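Local coordinates for salmonella typhimurium DB7155 bacteriophage DET7 tailspike (Bacteriophage, PDB 2V5I), which binds and probably hydrolyses the O-antigen of the Salmonella surface, serving as the trimeric beta-helix receptor-binding tailspike of the phage, at residues I70-L75 / Q152-T157; S193-K198 / R221-S226; G244-T249 / Q276-V281; F290-D295 / V335-D340; I412-S417 / I431-L436. All coordinates share one frame; numbering follows the deposited sequence. Where two conformers were deposited one is given.

Contact 1 of 5, residues I70-L75 / Q152-T157; sequences IGDGAL and QHIAAT
Gly73 and Thr157 hold the two segments in parallel pairing: Thr157 N bonds to Gly73 O at 2.9 Å. Before it, Gly73 N reaches Ala155 O at 2.9 Å; after it, Leu75 N bonds to Thr157 O at 2.8 Å. Gly73 has backbone angles (phi 103°) at which a CB would jam against the preceding carbonyl oxygen, so glycine suits the start of the strand. Ala156 is small enough to let its CB rest against Gly71 O at 3.3 Å. The side chains meet at Asp72 and Ile154, which cross at a slant. Asp72 chi1 (-69°) puts CG beside the backbone N; beyond it, OD1 lies 3.9 Å from Ile154 CG2, an apolar touch given for one of two modelled positions of Ile154. The carboxylate finds its polar partner elsewhere, as OD2 is hydrogen-bonded to Thr95 OG1. Further out, Asp50 OD1 accepts from Ala74 N, and Thr157 packs on Ala177 and Leu179 of strand 176-181. Strands 73-78 and 156-161 thus stack as neighbouring rungs of a right-handed parallel beta-helix, the fold of P22-type tailspikes, although 76 residues lie between the segments.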
# COMPACT_ATOMS: atom_id res chain seq x y z
N ILE A 70 -22.16 -14.30 31.44
CA ILE A 70 -23.04 -15.18 30.73
C ILE A 70 -24.50 -14.75 30.91
O ILE A 70 -25.00 -14.62 32.04
CB ILE A 70 -22.86 -16.65 31.24
CG1 ILE A 70 -21.36 -17.08 31.16
CG2 ILE A 70 -23.76 -17.60 30.48
CD1 ILE A 70 -21.03 -18.32 31.91
N GLY A 71 -25.21 -14.61 29.81
CA GLY A 71 -26.63 -14.26 29.89
C GLY A 71 -27.20 -13.97 28.52
O GLY A 71 -26.44 -13.76 27.57
N ASP A 72 -28.53 -13.94 28.43
CA ASP A 72 -29.21 -13.52 27.22
C ASP A 72 -29.63 -12.09 27.47
O ASP A 72 -30.17 -11.78 28.53
CB ASP A 72 -30.45 -14.36 26.93
CG ASP A 72 -30.15 -15.77 26.53
OD1 ASP A 72 -29.03 -16.03 26.04
OD2 ASP A 72 -31.04 -16.67 26.73
N GLY A 73 -29.40 -11.20 26.52
CA GLY A 73 -29.82 -9.80 26.71
C GLY A 73 -28.66 -8.89 27.08
O GLY A 73 -27.51 -9.26 26.92
N ALA A 74 -28.98 -7.76 27.71
CA ALA A 74 -28.00 -6.71 27.93
C ALA A 74 -27.56 -6.63 29.40
O ALA A 74 -28.41 -6.68 30.34
CB ALA A 74 -28.59 -5.36 27.51
N LEU A 75 -26.25 -6.55 29.60
CA LEU A 75 -25.63 -6.17 30.86
C LEU A 75 -25.23 -4.72 30.68
O LEU A 75 -24.46 -4.39 29.78
CB LEU A 75 -24.43 -7.06 31.13
CG LEU A 75 -23.61 -6.78 32.37
CD1 LEU A 75 -24.51 -6.83 33.66
CD2 LEU A 75 -22.42 -7.71 32.47
N GLN A 152 -36.06 -15.57 16.79
CA GLN A 152 -34.90 -15.55 17.72
C GLN A 152 -34.21 -14.23 17.74
O GLN A 152 -34.11 -13.58 16.70
CB GLN A 152 -33.83 -16.54 17.26
CG GLN A 152 -34.20 -17.93 17.33
CD GLN A 152 -32.97 -18.79 16.99
OE1 GLN A 152 -32.58 -19.64 17.79
NE2 GLN A 152 -32.35 -18.53 15.83
N HIS A 153 -33.63 -13.85 18.88
CA HIS A 153 -32.80 -12.67 18.92
C HIS A 153 -31.78 -12.78 20.06
O HIS A 153 -31.78 -12.00 21.00
CB HIS A 153 -33.63 -11.38 19.03
CG HIS A 153 -34.58 -11.36 20.18
ND1 HIS A 153 -35.88 -11.83 20.08
CD2 HIS A 153 -34.44 -10.94 21.46
CE1 HIS A 153 -36.49 -11.69 21.24
NE2 HIS A 153 -35.63 -11.18 22.11
N ILE A 154 -30.95 -13.81 19.98
CA ILE A 154 -29.97 -14.13 21.04
C ILE A 154 -28.64 -13.36 20.87
O ILE A 154 -27.94 -13.48 19.85
CB ILE A 154 -29.67 -15.65 21.11
CG1 ILE A 154 -30.95 -16.43 21.39
CG2 ILE A 154 -28.64 -15.94 22.17
CD1 ILE A 154 -31.67 -16.00 22.67
N ALA A 155 -28.30 -12.61 21.92
CA ALA A 155 -26.95 -12.05 22.05
C ALA A 155 -26.72 -11.75 23.48
O ALA A 155 -27.67 -11.34 24.20
CB ALA A 155 -26.79 -10.82 21.22
N ALA A 156 -25.50 -11.96 23.95
CA ALA A 156 -25.06 -11.40 25.24
C ALA A 156 -24.40 -10.04 24.95
O ALA A 156 -23.33 -10.02 24.41
CB ALA A 156 -24.03 -12.27 25.90
N THR A 157 -25.06 -8.97 25.37
CA THR A 157 -24.62 -7.61 25.02
C THR A 157 -24.05 -6.90 26.25
O THR A 157 -24.72 -6.79 27.28
CB THR A 157 -25.78 -6.77 24.46
OG1 THR A 157 -26.29 -7.40 23.28
CG2 THR A 157 -25.28 -5.33 24.10

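Contact 2 of 5, residues S193-K198 / R221-S226; sequences SIIGGK and RVHYGS
Ile194 and Ile195 pair in parallel with Val222 and His223, the short strands 193-196 and 221-224 approaching to 4.3 Å at 30° to each other. His223 N bonds to Ile194 O and His223 O receives Gly196 N, the latter at 2.8 Å; Ser226 N to Gly197 O continues the pairing past the strands. Between these bonds a water bridges Gly196 O and Gly225 N. Gly196 and Gly225 let the backbones draw in to a CA to CA distance of 3.8 Å: a CB on Gly196 would run into Gly225 CA.

On one face of the pairing, Ile194 and Val222 lie side by side pointing the same way, their CD1 and CG1 methyls 4.2 Å apart, branched residues well suited to a strand. On the other, Ile195 CD1 touches His223 CB at 3.6 Å and also the edge of the Tyr224 ring. Ser193 CB sits over one face of the imidazole, 4.0 Å from its centroid. Arg221 bends at chi3 (56°), which places NE, and grips His223 NE2 side-on through NE and NH2, the NH2 bond being 2.9 Å. Both donors are tilted about 20° from the ring plane, and NE2 acts as acceptor, which suggests that the proton of the ring is on ND1. Ser193 OG lies at the edge of the guanidinium and takes a weak bond from NE. Arg221 NH2 also donates to Ser240 O of the second subunit. The polar end therefore joins the trimer interface, while the paired backbones form successive rungs of the tailspike's parallel beta-helix.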
# COMPACT_ATOMS: atom_id res chain seq x y z
N SER A 193 -11.14 -12.29 18.29
CA SER A 193 -11.99 -13.18 17.48
C SER A 193 -13.34 -13.40 18.15
O SER A 193 -13.79 -14.53 18.41
CB SER A 193 -11.29 -14.52 17.16
OG SER A 193 -10.16 -14.24 16.34
N ILE A 194 -13.97 -12.29 18.49
CA ILE A 194 -15.28 -12.28 19.10
C ILE A 194 -16.25 -12.99 18.15
O ILE A 194 -16.34 -12.62 16.98
CB ILE A 194 -15.78 -10.87 19.33
CG1 ILE A 194 -14.85 -10.06 20.24
CG2 ILE A 194 -17.19 -10.89 19.97
CD1 ILE A 194 -15.10 -8.54 20.22
N ILE A 195 -16.97 -14.02 18.63
CA ILE A 195 -17.99 -14.62 17.82
C ILE A 195 -19.30 -13.86 18.07
O ILE A 195 -19.86 -13.87 19.18
CB ILE A 195 -18.25 -16.12 18.18
CG1 ILE A 195 -17.00 -16.98 18.06
CG2 ILE A 195 -19.37 -16.69 17.34
CD1 ILE A 195 -16.28 -16.78 16.90
N GLY A 196 -19.79 -13.17 17.03
CA GLY A 196 -21.03 -12.42 17.13
C GLY A 196 -22.32 -13.20 17.32
O GLY A 196 -22.36 -14.36 17.03
N GLY A 197 -23.34 -12.50 17.83
CA GLY A 197 -24.71 -13.01 17.91
C GLY A 197 -25.65 -12.27 16.98
O GLY A 197 -25.28 -11.84 15.89
N LYS A 198 -26.87 -12.04 17.42
CA LYS A 198 -27.87 -11.50 16.52
C LYS A 198 -27.58 -10.05 16.07
O LYS A 198 -27.96 -9.63 14.97
CB LYS A 198 -29.23 -11.58 17.23
CG LYS A 198 -30.38 -11.19 16.35
CD LYS A 198 -30.70 -12.19 15.30
CE LYS A 198 -32.06 -11.90 14.67
NZ LYS A 198 -32.56 -13.01 13.79
N ARG A 221 -9.93 -8.84 15.67
CA ARG A 221 -10.81 -9.52 14.74
C ARG A 221 -12.15 -9.85 15.37
O ARG A 221 -12.27 -10.05 16.58
CB ARG A 221 -10.23 -10.92 14.42
CG ARG A 221 -8.82 -11.08 14.13
CD ARG A 221 -8.36 -12.56 14.27
NE ARG A 221 -9.16 -13.44 13.42
CZ ARG A 221 -8.95 -13.66 12.12
NH1 ARG A 221 -7.99 -13.02 11.45
NH2 ARG A 221 -9.80 -14.45 11.44
N VAL A 222 -13.15 -9.91 14.49
CA VAL A 222 -14.49 -10.38 14.80
C VAL A 222 -14.95 -11.42 13.77
O VAL A 222 -14.55 -11.38 12.64
CB VAL A 222 -15.49 -9.23 14.93
CG1 VAL A 222 -15.06 -8.26 16.03
CG2 VAL A 222 -15.67 -8.47 13.65
N HIS A 223 -15.77 -12.38 14.24
CA HIS A 223 -16.23 -13.54 13.44
C HIS A 223 -17.77 -13.70 13.51
O HIS A 223 -18.39 -13.47 14.58
CB HIS A 223 -15.66 -14.85 13.97
CG HIS A 223 -14.19 -15.05 13.77
ND1 HIS A 223 -13.59 -16.26 14.04
CD2 HIS A 223 -13.20 -14.23 13.31
CE1 HIS A 223 -12.29 -16.18 13.76
NE2 HIS A 223 -12.03 -14.97 13.29
N TYR A 224 -18.36 -14.08 12.38
CA TYR A 224 -19.79 -14.40 12.29
C TYR A 224 -20.65 -13.18 12.73
O TYR A 224 -20.34 -12.05 12.30
CB TYR A 224 -20.10 -15.72 13.08
CG TYR A 224 -19.44 -16.93 12.44
CD1 TYR A 224 -19.84 -17.38 11.23
CD2 TYR A 224 -18.39 -17.62 13.09
CE1 TYR A 224 -19.23 -18.50 10.62
CE2 TYR A 224 -17.80 -18.72 12.51
CZ TYR A 224 -18.18 -19.13 11.29
OH TYR A 224 -17.56 -20.22 10.68
N GLY A 225 -21.71 -13.40 13.48
CA GLY A 225 -22.70 -12.35 13.77
C GLY A 225 -23.76 -12.36 12.65
O GLY A 225 -23.49 -12.64 11.48
N SER A 226 -24.98 -12.03 13.02
CA SER A 226 -26.05 -11.98 12.03
C SER A 226 -26.07 -10.62 11.31
O SER A 226 -26.76 -10.48 10.26
CB SER A 226 -27.39 -12.10 12.72
OG SER A 226 -27.55 -13.32 13.40
O HOH W 1 -23.37 -15.53 14.74

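Contact 3 of 5, residues G244-T249 / Q276-V281; sequences GVIGVT and QFRDSV
Val245 and Phe277 mark the tightly packed side: Val245 CG2 meets Phe277 CE1 at 3.9 Å, the side chains crossing at a slant. With Phe258, Val230 and Phe232 around Val245, apolar residues suit this buried face. The backbones run parallel beneath them, Val245 N bonding to Gln276 O and Arg278 N to Val245 O. A CB at Gly244 would collide with Gln276 O, which suits glycine. At the corner, Ser280 OG donates to Arg278 O at 2.9 Å from above the carbonyl plane and accepts from Val248 N at 3.1 Å; Arg278 O also receives Gly247 N. One small hydroxyl thus ties both segments together where they turn.

The other side is polar and less enclosed, partly exposed at Ile246, Gly247 and Asp279. Ile246 lies beside Arg278, with CG2 over one face of the guanidinium. In the buried Gln276-Arg278 pair, a bend at chi3 (-63°) sets Arg278 NE, which donates to Gln276 OE1 at 2.7 Å, as does NH2. Asp279 OD2 is a long 3.9 Å from Arg278 NH1, out of plane, a matter of charge alone, while OD1 bonds to Asn326. The chemistry implies that the amide holds the guanidinium in a set orientation; Arg278 also packs on Val281 of the third subunit.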
# COMPACT_ATOMS: atom_id res chain seq x y z
N GLY A 244 -13.51 5.78 13.69
CA GLY A 244 -13.51 4.72 12.65
C GLY A 244 -12.86 3.45 13.04
O GLY A 244 -12.93 3.02 14.21
N VAL A 245 -12.23 2.84 12.04
CA VAL A 245 -11.68 1.47 12.10
C VAL A 245 -10.27 1.50 11.55
O VAL A 245 -10.05 2.04 10.44
CB VAL A 245 -12.58 0.55 11.24
CG1 VAL A 245 -12.06 -0.85 11.24
CG2 VAL A 245 -14.02 0.60 11.78
N ILE A 246 -9.29 1.02 12.34
CA ILE A 246 -7.88 0.92 11.89
C ILE A 246 -7.34 -0.45 12.29
O ILE A 246 -7.34 -0.81 13.46
CB ILE A 246 -6.99 2.01 12.55
CG1 ILE A 246 -7.56 3.41 12.34
CG2 ILE A 246 -5.61 1.99 11.92
CD1 ILE A 246 -6.92 4.45 13.28
N GLY A 247 -6.89 -1.22 11.32
CA GLY A 247 -6.25 -2.49 11.63
C GLY A 247 -7.12 -3.65 12.06
O GLY A 247 -6.64 -4.57 12.74
N VAL A 248 -8.38 -3.66 11.62
CA VAL A 248 -9.34 -4.68 12.11
C VAL A 248 -9.66 -5.70 11.01
O VAL A 248 -9.74 -5.35 9.84
CB VAL A 248 -10.67 -3.99 12.53
CG1 VAL A 248 -11.65 -4.96 13.14
CG2 VAL A 248 -10.40 -2.86 13.52
N THR A 249 -9.96 -6.95 11.38
CA THR A 249 -10.43 -7.94 10.42
C THR A 249 -11.81 -8.40 10.86
O THR A 249 -12.05 -8.61 12.04
CB THR A 249 -9.48 -9.16 10.38
OG1 THR A 249 -8.18 -8.74 9.94
CG2 THR A 249 -10.03 -10.27 9.47
N GLN A 276 -12.50 7.18 9.62
CA GLN A 276 -11.45 6.38 8.96
C GLN A 276 -11.82 4.95 8.74
O GLN A 276 -12.45 4.32 9.61
CB GLN A 276 -10.22 6.40 9.88
CG GLN A 276 -9.62 7.77 10.09
CD GLN A 276 -8.41 7.66 10.96
OE1 GLN A 276 -7.44 7.01 10.53
NE2 GLN A 276 -8.45 8.22 12.18
N PHE A 277 -11.40 4.39 7.60
CA PHE A 277 -11.48 2.96 7.33
C PHE A 277 -10.14 2.61 6.70
O PHE A 277 -9.93 2.90 5.50
CB PHE A 277 -12.67 2.61 6.44
CG PHE A 277 -13.96 2.89 7.10
CD1 PHE A 277 -14.52 1.95 7.93
CD2 PHE A 277 -14.62 4.12 6.92
CE1 PHE A 277 -15.72 2.25 8.62
CE2 PHE A 277 -15.77 4.40 7.63
CZ PHE A 277 -16.29 3.47 8.48
N ARG A 278 -9.18 2.18 7.55
CA ARG A 278 -7.79 2.04 7.11
C ARG A 278 -7.14 0.77 7.65
O ARG A 278 -7.45 0.30 8.74
CB ARG A 278 -6.91 3.23 7.55
CG ARG A 278 -7.34 4.58 7.01
CD ARG A 278 -6.23 5.62 7.18
NE ARG A 278 -5.94 5.83 8.59
CZ ARG A 278 -4.84 5.46 9.25
NH1 ARG A 278 -3.83 4.84 8.64
NH2 ARG A 278 -4.74 5.68 10.57
N ASP A 279 -6.28 0.18 6.83
CA ASP A 279 -5.47 -0.96 7.23
C ASP A 279 -6.33 -2.13 7.74
O ASP A 279 -5.93 -2.87 8.64
CB ASP A 279 -4.45 -0.55 8.32
CG ASP A 279 -3.51 0.59 7.94
OD1 ASP A 279 -3.35 0.98 6.76
OD2 ASP A 279 -2.85 1.08 8.91
N SER A 280 -7.50 -2.32 7.12
CA SER A 280 -8.49 -3.29 7.61
C SER A 280 -8.90 -4.28 6.52
O SER A 280 -8.64 -4.09 5.34
CB SER A 280 -9.70 -2.58 8.18
OG SER A 280 -9.34 -1.79 9.30
N VAL A 281 -9.45 -5.43 6.95
CA VAL A 281 -9.64 -6.58 6.07
C VAL A 281 -11.00 -7.18 6.33
O VAL A 281 -11.38 -7.39 7.49
CB VAL A 281 -8.59 -7.66 6.38
CG1 VAL A 281 -8.81 -8.84 5.47
CG2 VAL A 281 -7.15 -7.10 6.19

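Contact 4 of 5, residues F290-D295 / V335-D340; sequences FDLGSD and VGLGMD
Asp340 turns its carboxylate across to the backbone of Ser294 and Asp295, OD1 meeting Ser294 N and OD2 meeting Asp295 N. Its CG stands between the backbone N and the carbonyl carbon (chi1 80°), a crowded position that carries the carboxylate toward the two amides. Ser294 N meets OD1 at 2.9 Å from above the carboxylate plane, whereas Asp295 N uses the syn lone pair of OD2 at 3.0 Å. Aspartate suits the place because its short side chain offers two acceptors to two successive N-H groups. OD2 also accepts from His316 ND1, while Asp340 N is buried with no partner in the model. The carboxylate of Asp295 comes near, the two OD2 atoms being 4.3 Å apart; salt bridges from Arg304 and Arg271 to Asp295, and a bond from His316 N to its OD2, would offset that repulsion. A water between Asp295 OD2 and Asp340 OD1 adds a bridge, weak on the Asp340 side.

On the inner face at the other end the side chains are apolar. Leu337 chi2 (63°) sets CD1 against Phe290 CB at 3.8 Å, and the same methyl lies 4.3 Å from Leu292 CD1. The ring of Phe290 leads away from Leu337 to stack on Phe258. Leu292 and Met339 touch through their CB atoms. Between the two ends the parallel backbones are joined: Phe290 N to Gly336 O, Gly338 N to Phe290 O, and Leu292 N to Gly338 O at 2.8 Å. Strands 290-291 and 335-342 are thus adjacent rungs of the parallel beta-helix, an aspartate holding the loop that leaves strand 290-291.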
# COMPACT_ATOMS: atom_id res chain seq x y z
N PHE A 290 -16.90 -3.67 2.99
CA PHE A 290 -17.12 -2.35 3.61
C PHE A 290 -18.36 -1.72 2.95
O PHE A 290 -18.38 -1.59 1.72
CB PHE A 290 -15.91 -1.45 3.35
CG PHE A 290 -14.65 -1.89 4.04
CD1 PHE A 290 -13.91 -2.99 3.53
CD2 PHE A 290 -14.16 -1.25 5.14
CE1 PHE A 290 -12.76 -3.38 4.17
CE2 PHE A 290 -12.96 -1.67 5.78
CZ PHE A 290 -12.31 -2.76 5.28
N ASP A 291 -19.38 -1.40 3.76
CA ASP A 291 -20.63 -0.75 3.30
C ASP A 291 -20.64 0.66 3.85
O ASP A 291 -21.06 0.88 4.97
CB ASP A 291 -21.85 -1.51 3.84
CG ASP A 291 -23.19 -0.88 3.46
OD1 ASP A 291 -23.23 0.10 2.69
OD2 ASP A 291 -24.21 -1.39 3.99
N LEU A 292 -20.14 1.61 3.04
CA LEU A 292 -19.86 2.96 3.48
C LEU A 292 -20.79 4.08 2.97
O LEU A 292 -20.48 5.26 3.09
CB LEU A 292 -18.39 3.34 3.22
CG LEU A 292 -17.34 2.29 3.67
CD1 LEU A 292 -15.94 2.78 3.37
CD2 LEU A 292 -17.50 1.95 5.12
N GLY A 293 -21.91 3.67 2.43
CA GLY A 293 -22.89 4.61 1.95
C GLY A 293 -23.63 5.33 3.05
O GLY A 293 -23.64 4.89 4.18
N SER A 294 -24.33 6.41 2.70
CA SER A 294 -25.07 7.19 3.66
C SER A 294 -26.59 7.14 3.42
O SER A 294 -27.37 7.28 4.36
CB SER A 294 -24.66 8.64 3.50
OG SER A 294 -23.30 8.85 3.89
N ASP A 295 -27.00 7.03 2.16
CA ASP A 295 -28.40 7.04 1.81
C ASP A 295 -28.90 5.66 1.39
O ASP A 295 -28.24 5.00 0.58
CB ASP A 295 -28.68 8.12 0.72
CG ASP A 295 -28.58 9.53 1.20
OD1 ASP A 295 -29.08 9.89 2.31
OD2 ASP A 295 -27.94 10.36 0.46
N VAL A 335 -21.32 -7.23 -2.30
CA VAL A 335 -20.43 -6.33 -3.01
C VAL A 335 -19.15 -6.15 -2.16
O VAL A 335 -19.28 -5.85 -0.96
CB VAL A 335 -21.07 -4.96 -3.16
CG1 VAL A 335 -20.16 -3.99 -3.88
CG2 VAL A 335 -22.33 -5.07 -3.94
N GLY A 336 -17.96 -6.20 -2.73
CA GLY A 336 -16.79 -6.03 -1.90
C GLY A 336 -16.72 -4.70 -1.16
O GLY A 336 -16.55 -4.67 0.07
N LEU A 337 -16.75 -3.60 -1.95
CA LEU A 337 -16.74 -2.22 -1.44
C LEU A 337 -17.97 -1.48 -2.00
O LEU A 337 -18.12 -1.31 -3.21
CB LEU A 337 -15.47 -1.48 -1.86
CG LEU A 337 -15.41 -0.00 -1.50
CD1 LEU A 337 -15.43 0.27 -0.03
CD2 LEU A 337 -14.16 0.63 -2.10
N GLY A 338 -18.81 -1.02 -1.08
CA GLY A 338 -20.02 -0.28 -1.40
C GLY A 338 -19.91 1.11 -0.85
O GLY A 338 -19.50 1.31 0.28
N MET A 339 -20.16 2.12 -1.68
CA MET A 339 -20.19 3.47 -1.16
C MET A 339 -21.10 4.36 -1.98
O MET A 339 -21.59 3.98 -3.04
CB MET A 339 -18.80 4.06 -1.10
CG MET A 339 -18.05 3.93 -2.31
SD MET A 339 -16.47 4.89 -2.23
CE MET A 339 -15.61 4.11 -0.95
N ASP A 340 -21.40 5.51 -1.40
CA ASP A 340 -22.12 6.60 -2.11
C ASP A 340 -21.56 7.95 -1.66
O ASP A 340 -20.64 7.99 -0.80
CB ASP A 340 -23.65 6.50 -1.97
CG ASP A 340 -24.23 7.04 -0.64
OD1 ASP A 340 -23.47 7.54 0.20
OD2 ASP A 340 -25.50 6.88 -0.45
O HOH W 2 -18.64 6.44 1.18
O HOH W 3 -25.13 10.24 0.16

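Contact 5 of 5, residues I412-S417 / I431-L436; sequences ISAPNS and ILVGNL
Ile412 and Leu432 open the parallel ladder of backbone bonds, Leu432 N donating to Ile412 O at 2.9 Å. Ala414 N then reaches Leu432 O at 2.8 Å, and Gly434 N bonds to Ala414 O. That oxygen also accepts Ser417 N, closing a type I turn from Ala414 to Ser417; the two donors arrive from opposite faces of its plane. Past the corner, Asn435 N bonds to Ser417 O at 3.1 Å. Gly434 suits this bend because a CB would strike Ser417 O.

Apolar contacts lie on both faces. Ile412 stacks beside Ile431, and its CG2 meets CG1 of Val433 in one of that valine's two modelled positions. Strand 417-423 lines this side with Ile419 and Leu422, so branched aliphatics suit it. On the opposite face the exposed Leu432 holds CG anti to its backbone N (chi1 160°), where Pro415 CB rests 4.1 Å from CG. Apart from these, a hydroxyl meets a methyl, Ser413 OG lying 3.8 Å from Leu432 CD2.

Phe449 of the third subunit packs on Ile431 and Val433, and Asn450 of that subunit bonds to Gly434 O. Two rungs turning a corner together, with aliphatic residues stacked inside, are characteristic of a parallel beta-helix, here near its junction with the intertwined C-terminal part.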
# COMPACT_ATOMS: atom_id res chain seq x y z
N ILE A 412 -16.06 -3.30 -16.23
CA ILE A 412 -16.21 -1.94 -15.74
C ILE A 412 -17.43 -1.28 -16.37
O ILE A 412 -17.57 -1.30 -17.58
CB ILE A 412 -14.98 -1.06 -16.12
CG1 ILE A 412 -13.77 -1.55 -15.35
CG2 ILE A 412 -15.24 0.44 -15.77
CD1 ILE A 412 -12.44 -1.01 -15.88
N SER A 413 -18.26 -0.68 -15.53
CA SER A 413 -19.35 0.20 -15.95
C SER A 413 -19.24 1.50 -15.17
O SER A 413 -19.66 1.62 -14.00
CB SER A 413 -20.66 -0.50 -15.64
OG SER A 413 -21.78 0.34 -15.90
N ALA A 414 -18.64 2.48 -15.84
CA ALA A 414 -18.36 3.80 -15.28
C ALA A 414 -18.58 4.87 -16.34
O ALA A 414 -17.67 5.58 -16.75
CB ALA A 414 -16.94 3.86 -14.72
N PRO A 415 -19.82 4.97 -16.82
CA PRO A 415 -20.12 5.76 -18.00
C PRO A 415 -19.90 7.26 -17.91
O PRO A 415 -19.82 7.91 -18.96
CB PRO A 415 -21.59 5.44 -18.27
CG PRO A 415 -22.15 4.92 -17.00
CD PRO A 415 -21.02 4.32 -16.23
N ASN A 416 -19.80 7.81 -16.70
CA ASN A 416 -19.57 9.23 -16.53
C ASN A 416 -18.16 9.53 -15.96
O ASN A 416 -17.88 10.69 -15.60
CB ASN A 416 -20.62 9.77 -15.59
CG ASN A 416 -22.03 9.63 -16.16
OD1 ASN A 416 -22.30 10.04 -17.29
ND2 ASN A 416 -22.95 9.06 -15.36
N SER A 417 -17.28 8.52 -15.93
CA SER A 417 -15.97 8.66 -15.32
C SER A 417 -14.85 8.69 -16.37
O SER A 417 -15.02 8.14 -17.46
CB SER A 417 -15.74 7.50 -14.37
OG SER A 417 -16.68 7.56 -13.28
N ILE A 431 -15.94 -3.15 -21.24
CA ILE A 431 -15.72 -1.89 -20.57
C ILE A 431 -16.66 -0.84 -21.11
O ILE A 431 -16.80 -0.72 -22.33
CB ILE A 431 -14.30 -1.40 -20.89
CG1 ILE A 431 -13.24 -2.35 -20.34
CG2 ILE A 431 -14.07 -0.02 -20.37
CD1 ILE A 431 -11.90 -2.07 -20.95
N LEU A 432 -17.30 -0.10 -20.23
CA LEU A 432 -18.10 1.06 -20.58
C LEU A 432 -17.61 2.18 -19.70
O LEU A 432 -17.75 2.12 -18.50
CB LEU A 432 -19.58 0.78 -20.31
CG LEU A 432 -20.59 1.92 -20.14
CD1 LEU A 432 -20.90 2.57 -21.47
CD2 LEU A 432 -21.90 1.40 -19.51
N VAL A 433 -16.98 3.20 -20.29
CA VAL A 433 -16.46 4.34 -19.55
C VAL A 433 -16.73 5.63 -20.27
O VAL A 433 -16.92 5.61 -21.49
CB VAL A 433 -14.95 4.22 -19.26
CG1 VAL A 433 -14.68 3.07 -18.31
CG2 VAL A 433 -14.14 4.07 -20.55
N GLY A 434 -16.77 6.72 -19.51
CA GLY A 434 -16.83 8.07 -20.09
C GLY A 434 -15.66 8.34 -21.02
O GLY A 434 -15.84 8.72 -22.17
N ASN A 435 -14.45 8.16 -20.51
CA ASN A 435 -13.24 8.31 -21.30
C ASN A 435 -12.15 7.45 -20.68
O ASN A 435 -12.12 7.23 -19.47
CB ASN A 435 -12.72 9.72 -21.35
CG ASN A 435 -11.92 10.02 -22.63
OD1 ASN A 435 -11.69 9.12 -23.48
ND2 ASN A 435 -11.47 11.24 -22.77
N LEU A 436 -11.34 6.88 -21.53
CA LEU A 436 -10.16 6.10 -21.11
C LEU A 436 -8.97 6.84 -21.71
O LEU A 436 -8.95 7.06 -22.92
CB LEU A 436 -10.22 4.67 -21.65
CG LEU A 436 -9.19 3.68 -21.16
CD1 LEU A 436 -9.38 3.43 -19.70
CD2 LEU A 436 -9.26 2.39 -21.92

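How the contacts relate
All five contacts pair neighbouring rungs of one parallel beta-helix, in series along the chain. Contacts 1 and 4 share one run of strands, contacts 2 and 3 another, and contact 5 reaches both. Contacts 2, 3 and 4 are largely buried, whereas contacts 1 and 5 are partly so. Contacts 1 and 2 touch through Ile154 O and Lys198 N; contact 2 meets contact 3 through Val222 N and Thr249 O, both probable hydrogen bonds. Contacts 3 and 4 share an apolar interior, Phe277 packing on Phe290 and Leu292. Chemistry follows place: arginines in contacts 2 and 3 face other subunits, contact 4 turns the Asp340 carboxylate to loop amides, and contact 5 meets Phe449, Asn450 and backbone of neighbouring subunits.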